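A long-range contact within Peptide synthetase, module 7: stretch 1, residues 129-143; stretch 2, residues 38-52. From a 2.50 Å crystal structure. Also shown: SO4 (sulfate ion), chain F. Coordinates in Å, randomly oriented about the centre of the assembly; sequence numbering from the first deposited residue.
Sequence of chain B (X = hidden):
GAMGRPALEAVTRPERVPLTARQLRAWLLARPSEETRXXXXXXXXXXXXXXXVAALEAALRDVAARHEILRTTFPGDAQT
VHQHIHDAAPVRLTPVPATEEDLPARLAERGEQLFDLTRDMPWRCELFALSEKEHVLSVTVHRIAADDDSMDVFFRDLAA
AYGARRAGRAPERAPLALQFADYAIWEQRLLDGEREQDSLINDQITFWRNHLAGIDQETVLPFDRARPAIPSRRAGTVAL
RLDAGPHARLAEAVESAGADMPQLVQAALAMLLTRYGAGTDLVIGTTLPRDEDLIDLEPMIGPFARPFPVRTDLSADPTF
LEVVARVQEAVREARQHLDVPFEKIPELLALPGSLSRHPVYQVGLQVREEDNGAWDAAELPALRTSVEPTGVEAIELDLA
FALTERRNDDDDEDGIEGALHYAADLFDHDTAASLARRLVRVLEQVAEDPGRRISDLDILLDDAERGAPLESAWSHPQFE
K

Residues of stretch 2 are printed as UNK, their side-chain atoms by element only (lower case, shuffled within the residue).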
ATOM      1  N   ALA B 129      -5.176   6.284 -30.540  1.00 38.20           N
ATOM      2  CA  ALA B 129      -5.958   7.515 -30.491  1.00 38.36           C
ATOM      3  C   ALA B 129      -7.392   7.271 -30.962  1.00 43.68           C
ATOM      4  O   ALA B 129      -7.630   6.895 -32.108  1.00 45.09           O
ATOM      5  CB  ALA B 129      -5.300   8.596 -31.316  1.00 34.39           C
ATOM      6  N   LEU B 130      -8.338   7.482 -30.055  1.00 45.08           N
ATOM      7  CA  LEU B 130      -9.752   7.264 -30.326  1.00 43.48           C
ATOM      8  C   LEU B 130     -10.456   8.559 -30.714  1.00 49.74           C
ATOM      9  O   LEU B 130     -11.280   8.570 -31.623  1.00 57.42           O
ATOM     10  CB  LEU B 130     -10.432   6.656 -29.108  1.00 45.96           C
ATOM     11  CG  LEU B 130     -10.088   5.207 -28.793  1.00 49.75           C
ATOM     12  CD1 LEU B 130     -10.476   4.932 -27.360  1.00 51.00           C
ATOM     13  CD2 LEU B 130     -10.816   4.258 -29.746  1.00 44.04           C
ATOM     14  N   SER B 131     -10.146   9.639 -30.004  1.00 49.13           N
ATOM     15  CA  SER B 131     -10.569  10.984 -30.396  1.00 47.59           C
ATOM     16  C   SER B 131      -9.609  11.983 -29.758  1.00 44.36           C
ATOM     17  O   SER B 131      -8.617  11.575 -29.173  1.00 46.23           O
ATOM     18  CB  SER B 131     -12.007  11.258 -29.974  1.00 40.30           C
ATOM     19  OG  SER B 131     -12.093  11.381 -28.572  1.00 46.33           O
ATOM     20  N   GLU B 132      -9.900  13.278 -29.851  1.00 44.49           N
ATOM     21  CA  GLU B 132      -8.949  14.289 -29.394  1.00 44.66           C
ATOM     22  C   GLU B 132      -8.694  14.207 -27.887  1.00 40.24           C
ATOM     23  O   GLU B 132      -7.608  14.551 -27.431  1.00 42.22           O
ATOM     24  CB  GLU B 132      -9.421  15.700 -29.767  1.00 43.17           C
ATOM     25  CG  GLU B 132      -8.396  16.798 -29.474  1.00 50.14           C
ATOM     26  CD  GLU B 132      -8.839  18.183 -29.948  1.00 65.50           C
ATOM     27  OE1 GLU B 132     -10.061  18.374 -30.174  1.00 62.90           O
ATOM     28  OE2 GLU B 132      -7.965  19.077 -30.096  1.00 60.94           O
ATOM     29  N   LYS B 133      -9.667  13.732 -27.118  1.00 39.19           N
ATOM     30  CA  LYS B 133      -9.473  13.619 -25.668  1.00 43.12           C
ATOM     31  C   LYS B 133      -9.680  12.191 -25.146  1.00 39.94           C
ATOM     32  O   LYS B 133      -9.956  11.985 -23.967  1.00 44.46           O
ATOM     33  CB  LYS B 133     -10.404  14.593 -24.927  1.00 38.88           C
ATOM     34  CG  LYS B 133     -10.062  16.051 -25.183  1.00 43.81           C
ATOM     35  CD  LYS B 133     -10.841  17.013 -24.297  1.00 52.63           C
ATOM     36  CE  LYS B 133     -10.512  18.468 -24.649  1.00 55.88           C
ATOM     37  NZ  LYS B 133     -11.165  19.441 -23.730  1.00 55.20           N
ATOM     38  N   GLU B 134      -9.542  11.208 -26.027  1.00 40.23           N
ATOM     39  CA  GLU B 134      -9.715   9.810 -25.641  1.00 39.84           C
ATOM     40  C   GLU B 134      -8.591   8.960 -26.220  1.00 42.73           C
ATOM     41  O   GLU B 134      -8.484   8.801 -27.436  1.00 45.60           O
ATOM     42  CB  GLU B 134     -11.064   9.275 -26.115  1.00 42.54           C
ATOM     43  CG  GLU B 134     -11.448   7.943 -25.507  1.00 46.56           C
ATOM     44  CD  GLU B 134     -12.649   8.050 -24.581  1.00 50.20           C
ATOM     45  OE1 GLU B 134     -13.409   9.036 -24.709  1.00 58.32           O
ATOM     46  OE2 GLU B 134     -12.838   7.156 -23.723  1.00 55.60           O
ATOM     47  N   HIS B 135      -7.747   8.425 -25.350  1.00 41.45           N
ATOM     48  CA  HIS B 135      -6.672   7.541 -25.788  1.00 40.05           C
ATOM     49  C   HIS B 135      -6.661   6.258 -24.976  1.00 38.80           C
ATOM     50  O   HIS B 135      -7.206   6.196 -23.865  1.00 36.34           O
ATOM     51  CB  HIS B 135      -5.302   8.218 -25.669  1.00 37.43           C
ATOM     52  CG  HIS B 135      -5.142   9.438 -26.518  1.00 39.28           C
ATOM     53  ND1 HIS B 135      -5.722  10.650 -26.200  1.00 40.42           N
ATOM     54  CD2 HIS B 135      -4.447   9.639 -27.665  1.00 38.00           C
ATOM     55  CE1 HIS B 135      -5.398  11.544 -27.120  1.00 43.16           C
ATOM     56  NE2 HIS B 135      -4.621  10.956 -28.018  1.00 44.67           N
ATOM     57  N   VAL B 136      -6.030   5.234 -25.537  1.00 37.65           N
ATOM     58  CA  VAL B 136      -5.729   4.035 -24.777  1.00 34.40           C
ATOM     59  C   VAL B 136      -4.230   3.734 -24.839  1.00 35.99           C
ATOM     60  O   VAL B 136      -3.632   3.637 -25.917  1.00 35.52           O
ATOM     61  CB  VAL B 136      -6.543   2.857 -25.278  1.00 37.20           C
ATOM     62  CG1 VAL B 136      -5.945   1.559 -24.794  1.00 37.66           C
ATOM     63  CG2 VAL B 136      -7.981   2.997 -24.805  1.00 40.07           C
ATOM     64  N   LEU B 137      -3.614   3.632 -23.668  1.00 36.34           N
ATOM     65  CA  LEU B 137      -2.214   3.233 -23.588  1.00 35.35           C
ATOM     66  C   LEU B 137      -2.112   1.726 -23.340  1.00 35.19           C
ATOM     67  O   LEU B 137      -2.713   1.193 -22.415  1.00 36.18           O
ATOM     68  CB  LEU B 137      -1.481   4.009 -22.489  1.00 33.73           C
ATOM     69  CG  LEU B 137      -0.017   3.584 -22.379  1.00 38.33           C
ATOM     70  CD1 LEU B 137       0.711   3.853 -23.701  1.00 35.08           C
ATOM     71  CD2 LEU B 137       0.679   4.253 -21.204  1.00 33.92           C
ATOM     72  N   SER B 138      -1.362   1.046 -24.192  1.00 33.40           N
ATOM     73  CA  SER B 138      -1.165  -0.390 -24.072  1.00 36.52           C
ATOM     74  C   SER B 138       0.296  -0.705 -23.701  1.00 39.48           C
ATOM     75  O   SER B 138       1.232  -0.299 -24.411  1.00 34.35           O
ATOM     76  CB  SER B 138      -1.555  -1.072 -25.382  1.00 37.11           C
ATOM     77  OG  SER B 138      -1.164  -2.422 -25.395  1.00 37.60           O
ATOM     78  N   VAL B 139       0.481  -1.406 -22.578  1.00 37.07           N
ATOM     79  CA  VAL B 139       1.808  -1.840 -22.137  1.00 35.72           C
ATOM     80  C   VAL B 139       1.916  -3.357 -22.000  1.00 33.33           C
ATOM     81  O   VAL B 139       1.084  -3.997 -21.357  1.00 35.11           O
ATOM     82  CB  VAL B 139       2.188  -1.193 -20.795  1.00 37.80           C
ATOM     83  CG1 VAL B 139       3.500  -1.785 -20.252  1.00 35.15           C
ATOM     84  CG2 VAL B 139       2.317   0.311 -20.974  1.00 35.90           C
ATOM     85  N   THR B 140       2.950  -3.924 -22.609  1.00 31.23           N
ATOM     86  CA  THR B 140       3.204  -5.355 -22.536  1.00 32.21           C
ATOM     87  C   THR B 140       4.609  -5.603 -21.996  1.00 34.02           C
ATOM     88  O   THR B 140       5.579  -5.046 -22.511  1.00 33.42           O
ATOM     89  CB  THR B 140       3.070  -6.036 -23.913  1.00 33.52           C
ATOM     90  OG1 THR B 140       1.745  -5.856 -24.425  1.00 40.71           O
ATOM     91  CG2 THR B 140       3.343  -7.511 -23.801  1.00 33.03           C
ATOM     92  N   VAL B 141       4.728  -6.427 -20.957  1.00 34.55           N
ATOM     93  CA  VAL B 141       6.045  -6.774 -20.428  1.00 31.92           C
ATOM     94  C   VAL B 141       6.270  -8.287 -20.483  1.00 33.29           C
ATOM     95  O   VAL B 141       5.400  -9.073 -20.110  1.00 32.77           O
ATOM     96  CB  VAL B 141       6.223  -6.290 -18.981  1.00 28.09           C
ATOM     97  CG1 VAL B 141       7.616  -6.594 -18.520  1.00 26.32           C
ATOM     98  CG2 VAL B 141       5.921  -4.789 -18.860  1.00 23.42           C
ATOM     99  N   HIS B 142       7.430  -8.701 -20.970  1.00 29.96           N
ATOM    100  CA  HIS B 142       7.784 -10.113 -20.931  1.00 32.61           C
ATOM    101  C   HIS B 142       8.062 -10.587 -19.494  1.00 32.08           C
ATOM    102  O   HIS B 142       8.675  -9.869 -18.692  1.00 27.92           O
ATOM    103  CB  HIS B 142       8.997 -10.396 -21.815  1.00 27.66           C
ATOM    104  CG  HIS B 142       9.181 -11.844 -22.105  1.00 33.64           C
ATOM    105  ND1 HIS B 142       9.721 -12.723 -21.189  1.00 29.68           N
ATOM    106  CD2 HIS B 142       8.850 -12.584 -23.193  1.00 33.70           C
ATOM    107  CE1 HIS B 142       9.734 -13.936 -21.712  1.00 30.63           C
ATOM    108  NE2 HIS B 142       9.209 -13.878 -22.924  1.00 28.50           N
ATOM    109  N   ARG B 143       7.626 -11.808 -19.186  1.00 31.94           N
ATOM    110  CA  ARG B 143       7.769 -12.368 -17.839  1.00 32.73           C
ATOM    111  C   ARG B 143       9.205 -12.561 -17.357  1.00 33.73           C
ATOM    112  O   ARG B 143       9.424 -12.802 -16.154  1.00 34.35           O
ATOM    113  CB  ARG B 143       7.037 -13.701 -17.740  1.00 29.63           C
ATOM    114  CG  ARG B 143       5.551 -13.506 -17.645  1.00 37.58           C
ATOM    115  CD  ARG B 143       4.889 -14.692 -17.014  1.00 46.82           C
ATOM    116  NE  ARG B 143       4.318 -14.351 -15.714  1.00 51.98           N
ATOM    117  CZ  ARG B 143       3.086 -13.881 -15.560  1.00 58.15           C
ATOM    118  NH1 ARG B 143       2.312 -13.691 -16.632  1.00 59.26           N
ATOM    119  NH2 ARG B 143       2.626 -13.602 -14.345  1.00 58.78           N
ATOM    120  N   UNK B  38       4.151 -16.496 -25.873  1.00 45.93           N
ATOM    121  CA  UNK B  38       3.676 -15.151 -25.690  1.00 38.01           C
ATOM    122  C   UNK B  38       3.475 -15.065 -24.182  1.00 38.96           C
ATOM    123  O   UNK B  38       2.362 -14.781 -23.729  1.00 41.32           O
ATOM    124  N   UNK B  39       4.521 -15.351 -23.393  1.00 35.51           N
ATOM    125  CA  UNK B  39       4.381 -15.308 -21.925  1.00 36.24           C
ATOM    126  C   UNK B  39       4.561 -13.893 -21.406  1.00 38.48           C
ATOM    127  O   UNK B  39       5.655 -13.493 -20.969  1.00 35.53           O
ATOM    128  c   UNK B  39       5.365 -16.238 -21.240  1.00 37.41           C
ATOM    129  c   UNK B  39       6.053 -18.570 -20.832  1.00 46.06           C
ATOM    130  c   UNK B  39       8.488 -18.661 -21.289  1.00 57.19           C
ATOM    131  n   UNK B  39       9.555 -18.172 -21.922  1.00 49.99           N
ATOM    132  n   UNK B  39       7.284 -18.117 -21.484  1.00 53.54           N
ATOM    133  c   UNK B  39       4.903 -17.672 -21.196  1.00 39.16           C
ATOM    134  n   UNK B  39       8.629 -19.698 -20.461  1.00 58.32           N
ATOM    135  N   UNK B  40       3.463 -13.141 -21.463  1.00 34.97           N
ATOM    136  CA  UNK B  40       3.495 -11.708 -21.255  1.00 34.61           C
ATOM    137  C   UNK B  40       2.530 -11.269 -20.165  1.00 37.02           C
ATOM    138  O   UNK B  40       1.575 -11.960 -19.819  1.00 40.04           O
ATOM    139  c   UNK B  40       5.198 -11.950 -23.824  1.00 38.01           C
ATOM    140  n   UNK B  40       3.523 -11.244 -25.033  1.00 37.30           N
ATOM    141  c   UNK B  40       3.146 -10.975 -22.554  1.00 33.35           C
ATOM    142  c   UNK B  40       3.961 -11.401 -23.738  1.00 37.91           C
ATOM    143  c   UNK B  40       4.447 -11.693 -25.867  1.00 33.80           C
ATOM    144  n   UNK B  40       5.470 -12.128 -25.161  1.00 32.48           N
ATOM    145  N   UNK B  41       2.801 -10.103 -19.619  1.00 37.54           N
ATOM    146  CA  UNK B  41       1.813  -9.394 -18.847  1.00 39.21           C
ATOM    147  C   UNK B  41       1.439  -8.176 -19.669  1.00 38.99           C
ATOM    148  O   UNK B  41       2.320  -7.433 -20.098  1.00 36.70           O
ATOM    149  c   UNK B  41       1.297 -10.750 -16.053  1.00 44.26           C
ATOM    150  c   UNK B  41       2.358  -9.013 -17.476  1.00 35.56           C
ATOM    151  c   UNK B  41       2.612 -10.240 -16.600  1.00 46.29           C
ATOM    152  c   UNK B  41       3.611  -9.984 -15.472  1.00 41.97           C
ATOM    153  N   UNK B  42       0.143  -8.006 -19.922  1.00 34.84           N
ATOM    154  CA  UNK B  42      -0.351  -6.844 -20.639  1.00 36.90           C
ATOM    155  C   UNK B  42      -1.378  -6.052 -19.826  1.00 39.67           C
ATOM    156  O   UNK B  42      -2.323  -6.597 -19.267  1.00 40.00           O
ATOM    157  o   UNK B  42       0.027  -7.475 -22.952  1.00 42.74           O
ATOM    158  c   UNK B  42      -0.969  -7.260 -21.970  1.00 41.43           C
ATOM    159  N   UNK B  43      -1.174  -4.750 -19.767  1.00 39.07           N
ATOM    160  CA  UNK B  43      -2.139  -3.874 -19.157  1.00 34.99           C
ATOM    161  C   UNK B  43      -2.437  -2.768 -20.156  1.00 36.84           C
ATOM    162  O   UNK B  43      -1.538  -2.311 -20.856  1.00 41.94           O
ATOM    163  c   UNK B  43      -2.538  -2.182 -17.307  1.00 37.78           C
ATOM    164  c   UNK B  43      -1.618  -3.305 -17.830  1.00 36.85           C
ATOM    165  c   UNK B  43      -1.503  -4.427 -16.809  1.00 34.05           C
ATOM    166  N   UNK B  44      -3.703  -2.380 -20.257  1.00 33.77           N
ATOM    167  CA  UNK B  44      -4.090  -1.222 -21.045  1.00 36.03           C
ATOM    168  C   UNK B  44      -4.886  -0.208 -20.195  1.00 35.03           C
ATOM    169  O   UNK B  44      -5.800  -0.579 -19.478  1.00 37.81           O
ATOM    170  c   UNK B  44      -4.897  -1.667 -22.257  1.00 37.84           C
ATOM    171  N   UNK B  45      -4.531   1.070 -20.275  1.00 35.68           N
ATOM    172  CA  UNK B  45      -5.286   2.122 -19.597  1.00 36.39           C
ATOM    173  C   UNK B  45      -6.026   3.007 -20.569  1.00 39.59           C
ATOM    174  O   UNK B  45      -5.440   3.478 -21.547  1.00 39.39           O
ATOM    175  c   UNK B  45      -2.840   3.336 -16.901  1.00 44.94           C
ATOM    176  c   UNK B  45      -4.375   3.009 -18.766  1.00 34.25           C
ATOM    177  c   UNK B  45      -3.558   2.293 -17.719  1.00 41.50           C
ATOM    178  c   UNK B  45      -4.455   1.417 -16.856  1.00 41.26           C
ATOM    179  N   UNK B  46      -7.305   3.251 -20.292  1.00 39.72           N
ATOM    180  CA  UNK B  46      -8.058   4.264 -21.025  1.00 36.81           C
ATOM    181  C   UNK B  46      -7.770   5.615 -20.398  1.00 37.22           C
ATOM    182  O   UNK B  46      -7.739   5.747 -19.173  1.00 38.26           O
ATOM    183  c   UNK B  46     -11.800   4.500 -22.036  1.00 43.67           C
ATOM    184  c   UNK B  46     -10.371   4.956 -21.848  1.00 45.36           C
ATOM    185  c   UNK B  46      -9.557   3.969 -21.015  1.00 38.67           C
ATOM    186  n   UNK B  46     -11.891   3.344 -22.915  1.00 44.74           N
ATOM    187  c   UNK B  46     -12.145   3.417 -24.218  1.00 49.61           C
ATOM    188  n   UNK B  46     -12.340   4.599 -24.790  1.00 48.98           N
ATOM    189  n   UNK B  46     -12.212   2.308 -24.948  1.00 46.12           N
ATOM    190  N   UNK B  47      -7.537   6.613 -21.237  1.00 37.79           N
ATOM    191  CA  UNK B  47      -7.166   7.939 -20.759  1.00 40.25           C
ATOM    192  C   UNK B  47      -8.088   8.994 -21.390  1.00 43.83           C
ATOM    193  O   UNK B  47      -8.077   9.192 -22.613  1.00 38.37           O
ATOM    194  c   UNK B  47      -5.689   8.223 -21.082  1.00 37.28           C
ATOM    195  c   UNK B  47      -4.630   7.138 -20.777  1.00 39.58           C
ATOM    196  c   UNK B  47      -4.465   6.906 -19.280  1.00 33.80           C
ATOM    197  c   UNK B  47      -3.272   7.473 -21.413  1.00 30.13           C
ATOM    198  N   UNK B  48      -8.892   9.657 -20.558  1.00 47.84           N
ATOM    199  CA  UNK B  48      -9.859  10.654 -21.033  1.00 42.06           C
ATOM    200  C   UNK B  48      -9.486  12.050 -20.560  1.00 47.13           C
ATOM    201  O   UNK B  48      -9.423  12.310 -19.352  1.00 49.07           O
ATOM    202  n   UNK B  48     -13.395   8.068 -16.520  1.00 61.41           N
ATOM    203  c   UNK B  48     -12.968   8.502 -20.156  1.00 63.47           C
ATOM    204  n   UNK B  48     -14.955   8.591 -18.140  1.00 64.13           N
ATOM    205  c   UNK B  48     -11.700   8.894 -20.899  1.00 57.45           C
ATOM    206  c   UNK B  48     -13.698   8.305 -17.798  1.00 69.27           C
ATOM    207  c   UNK B  48     -11.266  10.309 -20.557  1.00 47.75           C
ATOM    208  n   UNK B  48     -12.744   8.262 -18.729  1.00 68.60           N
ATOM    209  N   UNK B  49      -9.240  12.949 -21.505  1.00 38.43           N
ATOM    210  CA  UNK B  49      -8.777  14.279 -21.162  1.00 40.01           C
ATOM    211  C   UNK B  49      -7.663  14.728 -22.085  1.00 41.38           C
ATOM    212  O   UNK B  49      -7.359  14.058 -23.071  1.00 44.84           O
ATOM    213  N   UNK B  50      -7.050  15.862 -21.778  1.00 40.56           N
ATOM    214  CA  UNK B  50      -5.976  16.345 -22.628  1.00 45.29           C
ATOM    215  C   UNK B  50      -4.645  15.701 -22.250  1.00 42.84           C
ATOM    216  O   UNK B  50      -4.037  16.002 -21.224  1.00 42.30           O
ATOM    217  c   UNK B  50      -5.896  17.867 -22.586  1.00 43.14           C
ATOM    218  c   UNK B  50      -6.763  19.941 -23.690  1.00 56.52           C
ATOM    219  n   UNK B  50      -6.843  19.925 -26.513  1.00 60.82           N
ATOM    220  c   UNK B  50      -5.714  20.281 -25.900  1.00 59.02           C
ATOM    221  n   UNK B  50      -4.650  20.632 -26.614  1.00 50.18           N
ATOM    222  n   UNK B  50      -5.650  20.285 -24.571  1.00 61.91           N
ATOM    223  c   UNK B  50      -6.923  18.461 -23.524  1.00 51.25           C
ATOM    224  N   UNK B  51      -4.224  14.799 -23.122  1.00 36.30           N
ATOM    225  CA  UNK B  51      -3.040  14.006 -22.944  1.00 36.69           C
ATOM    226  C   UNK B  51      -1.816  14.708 -23.532  1.00 39.21           C
ATOM    227  O   UNK B  51      -1.798  15.093 -24.698  1.00 42.44           O
ATOM    228  c   UNK B  51      -2.483  10.370 -24.367  1.00 34.78           C
ATOM    229  c   UNK B  51      -2.083  11.667 -23.649  1.00 38.96           C
ATOM    230  c   UNK B  51      -1.607  11.392 -22.233  1.00 36.23           C
ATOM    231  c   UNK B  51      -3.255  12.640 -23.598  1.00 38.19           C
ATOM    232  N   UNK B  52      -0.788  14.879 -22.722  1.00 34.50           N
ATOM    233  CA  UNK B  52       0.444  15.451 -23.214  1.00 36.38           C
ATOM    234  C   UNK B  52       1.283  14.285 -23.750  1.00 39.54           C
ATOM    235  O   UNK B  52       1.979  13.598 -22.991  1.00 38.89           O
ATOM    236  o   UNK B  52       2.645  18.081 -21.928  1.00 43.32           O
ATOM    237  c   UNK B  52       1.146  16.230 -22.092  1.00 39.39           C
ATOM    238  o   UNK B  52       2.995  16.643 -23.577  1.00 39.80           O
ATOM    239  c   UNK B  52       2.344  17.044 -22.577  1.00 44.00           C
TER
HETATM  240  S   SO4 F 501       8.226 -16.696 -25.016  1.00 54.33           S
HETATM  241  O1  SO4 F 501       9.549 -16.161 -24.694  1.00 55.01           O
HETATM  242  O2  SO4 F 501       7.771 -16.115 -26.277  1.00 44.37           O
HETATM  243  O3  SO4 F 501       8.311 -18.155 -25.174  1.00 58.66           O
HETATM  244  O4  SO4 F 501       7.298 -16.367 -23.926  1.00 46.58           O
HETATM  245  O   HOH W   1       1.714 -15.237 -19.095  1.00 39.42           O
HETATM  246  O   HOH W   2      -6.494  11.303 -23.728  1.00 38.99           O
HETATM  247  O   HOH W   3      -5.785  14.611 -25.721  1.00 40.08           O

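Position 38 has no side-chain atoms and touches nothing on stretch 1; its positive phi of 93° favours glycine, and it is Gly-38. Position 39 carries three carbons, a nitrogen, then a carbon bearing two more nitrogens, near the His-142 ring: Arg-39. Its backbone N and its NE each donate to SO4 O4 at 3.0 Å, while His-142 NE2 donates to SO4 O1 at 2.9 Å, so the anion bridges two stretches.

Position 40 has one carbon and a five-membered ring of three carbons and two nitrogens, a ring carbon 3.8 Å from His-142 CD2. It is His-40, its flat ring set obliquely to that of His-142. Position 41 has four carbons forked at the second, and the fork lies over one face of the Arg-143 guanidinium; Leu-41 offers that flat group an apolar cover. Position 42 has a carbon and an oxygen, the oxygen 2.8 Å from Thr-140 OG1: Ser-42, whose short hydroxyl makes a hydrogen bond there. Position 43, paired with Val-139, has one carbon carrying two more, the beta-branched Val-43, well suited to an extended strand.

Position 44 has a single carbon, CB, 4.2 Å from Val-136 CG1; the small apolar Ala-44 suffices for this contact. Position 45, four carbons forked at the second, lies on the same face as Leu-137: Leu-45, an apolar side chain in a buried place. Position 46 has three carbons, a nitrogen, then a carbon with two nitrogens, one of them 2.8 Å from Glu-134 OE2. This is Arg-46, whose NH1 donates in a salt bridge while Val-136 CG2 covers one guanidinium face. Position 47 is another forked four-carbon chain, one tip 4.0 Å from Leu-137 CB: Leu-47, an apolar match.

Position 48 has three carbons, a nitrogen, then a carbon bearing two more nitrogens, with a chain carbon 3.5 Å from Glu-134 OE2: Arg-48, whose long chain passes that carboxylate. Position 49 has no side chain, and its backbone angles would jam a CB against the preceding carbonyl; Gly-49 fits. Position 50, a guanidinium chain again, puts a nitrogen 3.8 Å from Glu-132 OE2: Arg-50, its charge answering the carboxylate in a long salt bridge. Position 51, four carbons forked at the second, sets a tip over the His-135 ring: Leu-51, whose CD2 makes a CH-pi contact. Position 52 has two carbons, the second with two oxygens, out of reach of stretch 1: Asp-52, its carboxylate capping the helix that follows.

The contact is an antiparallel ladder. Paired backbone bonds recur at alternate residues, as between Val-141 N and Leu-41 O (2.7 Å) and Leu-41 N and Val-141 O (2.8 Å). Leucines and valine share one face with His-135, Leu-137, Val-139 and Val-141; the other carries the hydroxyl pair and the salt bridge between Arg-46 and Glu-134, alongside Val-136 and Ala-44.

Stretch 2 (38-52) GRHLSVALRLRGRLD
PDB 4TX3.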